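Long-range contact in transcription initiation factor IIB (PDB 5O9J), which contains a mini-intein of the HINT fold, which probably excises itself from the transcription factor precursor by protein splicing: residues M66-V71 with L164-A169. Numbering follows the deposited sequence.
Sequences MPVSEV and LTVPNA
Two backbone hydrogen bonds join 66-71 to Thr165, on strand 160-165. Thr165 N-H donates to Glu70 O, and Ser69 N reaches Thr165 O at 2.9 Å, nearly straight and almost along the C=O axis. Ser69 OG adds a second bond to Thr165 O at 3.3 Å, from above the carbonyl plane; OG gets there from the crowded position between backbone N and carbonyl carbon (chi1 55°), and Val68 CA-H makes a bent CA-H...O contact with the same oxygen. An alanine in place of Ser69 would lose this hydroxyl and would probably leave Thr165 O gripped less firmly, though the backbone bond could remain. Among the side chains, Glu70 crosses Thr165 obliquely, Glu70 CG lying 3.3 Å from Thr165 OG1, while the bond from OG1 to Glu70 OE2 is weak; Glu70 OE1 pairs with Arg39. Apolar contacts line the buried side: Val71 CG1 lies 3.6 Å from Leu164 CD2 in a non-hydrogen-bonded antiparallel pair, both residues meeting Ile28 of helix 24-33. Farther along, Met66 CB packs 3.8 Å from Val166 CG1, and the Met66 chain, bent at chi2 and chi3, brings CE near the carbonyl oxygens of Pro167 and Asn168. Here 66-71 runs from the sheet of strand 63-67 into that of strand 70-75, within the predominantly beta HINT fold of intein splicing domains.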
ATOM      1  N   MET A  66       0.861   6.557 -13.688  1.00 31.74           N
ATOM      2  CA  MET A  66      -0.380   7.326 -13.570  1.00 29.08           C
ATOM      3  C   MET A  66      -0.162   8.530 -12.664  1.00 33.63           C
ATOM      4  O   MET A  66       0.483   8.410 -11.614  1.00 27.78           O
ATOM      5  CB  MET A  66      -1.520   6.475 -12.999  1.00 31.11           C
ATOM      6  CG  MET A  66      -1.908   5.252 -13.837  1.00 35.47           C
ATOM      7  SD  MET A  66      -2.842   5.707 -15.304  1.00 47.67           S
ATOM      8  CE  MET A  66      -4.361   6.321 -14.583  1.00 41.30           C
ATOM      9  N   PRO A  67      -0.713   9.689 -13.060  1.00 31.19           N
ATOM     10  CA  PRO A  67      -0.635  10.930 -12.279  1.00 33.71           C
ATOM     11  C   PRO A  67      -1.087  10.783 -10.837  1.00 30.64           C
ATOM     12  O   PRO A  67      -2.140  10.208 -10.570  1.00 32.15           O
ATOM     13  CB  PRO A  67      -1.589  11.871 -13.026  1.00 35.17           C
ATOM     14  CG  PRO A  67      -1.530  11.402 -14.435  1.00 37.00           C
ATOM     15  CD  PRO A  67      -1.431   9.895 -14.331  1.00 30.96           C
ATOM     16  N   VAL A  68      -0.291  11.321  -9.921  1.00 36.73           N
ATOM     17  CA  VAL A  68      -0.702  11.494  -8.531  1.00 31.86           C
ATOM     18  C   VAL A  68      -1.248  12.913  -8.394  1.00 39.14           C
ATOM     19  O   VAL A  68      -0.606  13.872  -8.823  1.00 39.27           O
ATOM     20  CB  VAL A  68       0.468  11.270  -7.560  1.00 33.66           C
ATOM     21  CG1 VAL A  68       0.030  11.502  -6.100  1.00 29.67           C
ATOM     22  CG2 VAL A  68       1.044   9.859  -7.743  1.00 35.24           C
ATOM     23  N   SER A  69      -2.440  13.054  -7.826  1.00 38.66           N
ATOM     24  CA  SER A  69      -3.056  14.375  -7.730  1.00 44.60           C
ATOM     25  C   SER A  69      -2.657  15.072  -6.438  1.00 38.83           C
ATOM     26  O   SER A  69      -2.396  16.270  -6.428  1.00 49.55           O
ATOM     27  CB  SER A  69      -4.575  14.265  -7.821  1.00 34.65           C
ATOM     28  OG  SER A  69      -5.051  13.369  -6.836  1.00 37.56           O
ATOM     29  N   GLU A  70      -2.619  14.313  -5.347  1.00 41.51           N
ATOM     30  CA  GLU A  70      -2.228  14.852  -4.051  1.00 42.30           C
ATOM     31  C   GLU A  70      -1.564  13.774  -3.199  1.00 42.81           C
ATOM     32  O   GLU A  70      -1.696  12.576  -3.468  1.00 41.36           O
ATOM     33  CB  GLU A  70      -3.444  15.444  -3.319  1.00 44.39           C
ATOM     34  CG  GLU A  70      -4.560  14.443  -3.072  1.00 43.70           C
ATOM     35  CD  GLU A  70      -5.782  15.031  -2.370  1.00 47.39           C
ATOM     36  OE1 GLU A  70      -6.111  16.221  -2.591  1.00 38.92           O
ATOM     37  OE2 GLU A  70      -6.416  14.280  -1.595  1.00 49.02           O
ATOM     38  N   VAL A  71      -0.824  14.201  -2.182  1.00 34.39           N
ATOM     39  CA  VAL A  71      -0.231  13.268  -1.232  1.00 31.75           C
ATOM     40  C   VAL A  71      -0.641  13.687   0.165  1.00 38.86           C
ATOM     41  O   VAL A  71      -1.037  14.831   0.384  1.00 37.94           O
ATOM     42  CB  VAL A  71       1.307  13.224  -1.319  1.00 32.50           C
ATOM     43  CG1 VAL A  71       1.766  12.851  -2.735  1.00 31.46           C
ATOM     44  CG2 VAL A  71       1.900  14.561  -0.899  1.00 35.88           C
ATOM     45  N   LEU A 164      -1.128   8.240  -1.286  1.00 36.15           N
ATOM     46  CA  LEU A 164      -1.130   8.870  -2.596  1.00 32.69           C
ATOM     47  C   LEU A 164      -2.568   8.879  -3.075  1.00 35.28           C
ATOM     48  O   LEU A 164      -3.336   7.973  -2.745  1.00 41.28           O
ATOM     49  CB  LEU A 164      -0.230   8.122  -3.587  1.00 31.92           C
ATOM     50  CG  LEU A 164       1.252   7.934  -3.241  1.00 32.17           C
ATOM     51  CD1 LEU A 164       1.944   7.038  -4.259  1.00 34.52           C
ATOM     52  CD2 LEU A 164       1.966   9.273  -3.161  1.00 37.09           C
ATOM     53  N   THR A 165      -2.949   9.902  -3.830  1.00 35.27           N
ATOM     54  CA  THR A 165      -4.234   9.878  -4.505  1.00 32.85           C
ATOM     55  C   THR A 165      -3.981   9.710  -5.988  1.00 39.66           C
ATOM     56  O   THR A 165      -3.391  10.576  -6.639  1.00 38.50           O
ATOM     57  CB  THR A 165      -5.071  11.150  -4.252  1.00 41.62           C
ATOM     58  OG1 THR A 165      -5.355  11.265  -2.854  1.00 42.62           O
ATOM     59  CG2 THR A 165      -6.388  11.083  -5.016  1.00 38.47           C
ATOM     60  N   VAL A 166      -4.424   8.574  -6.513  1.00 39.20           N
ATOM     61  CA  VAL A 166      -4.253   8.257  -7.914  1.00 37.56           C
ATOM     62  C   VAL A 166      -5.626   8.123  -8.561  1.00 43.12           C
ATOM     63  O   VAL A 166      -6.294   7.101  -8.406  1.00 48.95           O
ATOM     64  CB  VAL A 166      -3.446   6.950  -8.094  1.00 38.05           C
ATOM     65  CG1 VAL A 166      -3.150   6.702  -9.563  1.00 33.59           C
ATOM     66  CG2 VAL A 166      -2.157   7.017  -7.281  1.00 35.57           C
ATOM     67  N   PRO A 167      -6.067   9.174  -9.258  1.00 40.04           N
ATOM     68  CA  PRO A 167      -7.325   9.155 -10.013  1.00 46.71           C
ATOM     69  C   PRO A 167      -7.356   8.093 -11.107  1.00 45.48           C
ATOM     70  O   PRO A 167      -6.314   7.747 -11.660  1.00 47.51           O
ATOM     71  CB  PRO A 167      -7.389  10.561 -10.630  1.00 47.52           C
ATOM     72  CG  PRO A 167      -5.990  11.117 -10.505  1.00 45.75           C
ATOM     73  CD  PRO A 167      -5.450  10.510  -9.254  1.00 43.47           C
ATOM     74  N   ASN A 168      -8.548   7.590 -11.410  1.00 51.16           N
ATOM     75  CA  ASN A 168      -8.749   6.634 -12.501  1.00 48.93           C
ATOM     76  C   ASN A 168      -7.921   5.359 -12.343  1.00 54.76           C
ATOM     77  O   ASN A 168      -7.582   4.701 -13.334  1.00 50.60           O
ATOM     78  CB  ASN A 168      -8.433   7.289 -13.851  1.00 53.72           C
ATOM     79  CG  ASN A 168      -9.261   8.540 -14.100  1.00 57.35           C
ATOM     80  OD1 ASN A 168     -10.447   8.589 -13.769  1.00 60.77           O
ATOM     81  ND2 ASN A 168      -8.635   9.562 -14.675  1.00 58.62           N
ATOM     82  N   ALA A 169      -7.599   5.016 -11.098  1.00 47.43           N
ATOM     83  CA  ALA A 169      -6.881   3.781 -10.800  1.00 43.70           C
ATOM     84  C   ALA A 169      -7.154   3.360  -9.364  1.00 40.83           C
ATOM     85  O   ALA A 169      -7.431   2.193  -9.096  1.00 44.08           O
ATOM     86  CB  ALA A 169      -5.386   3.950 -11.039  1.00 38.97           C
TER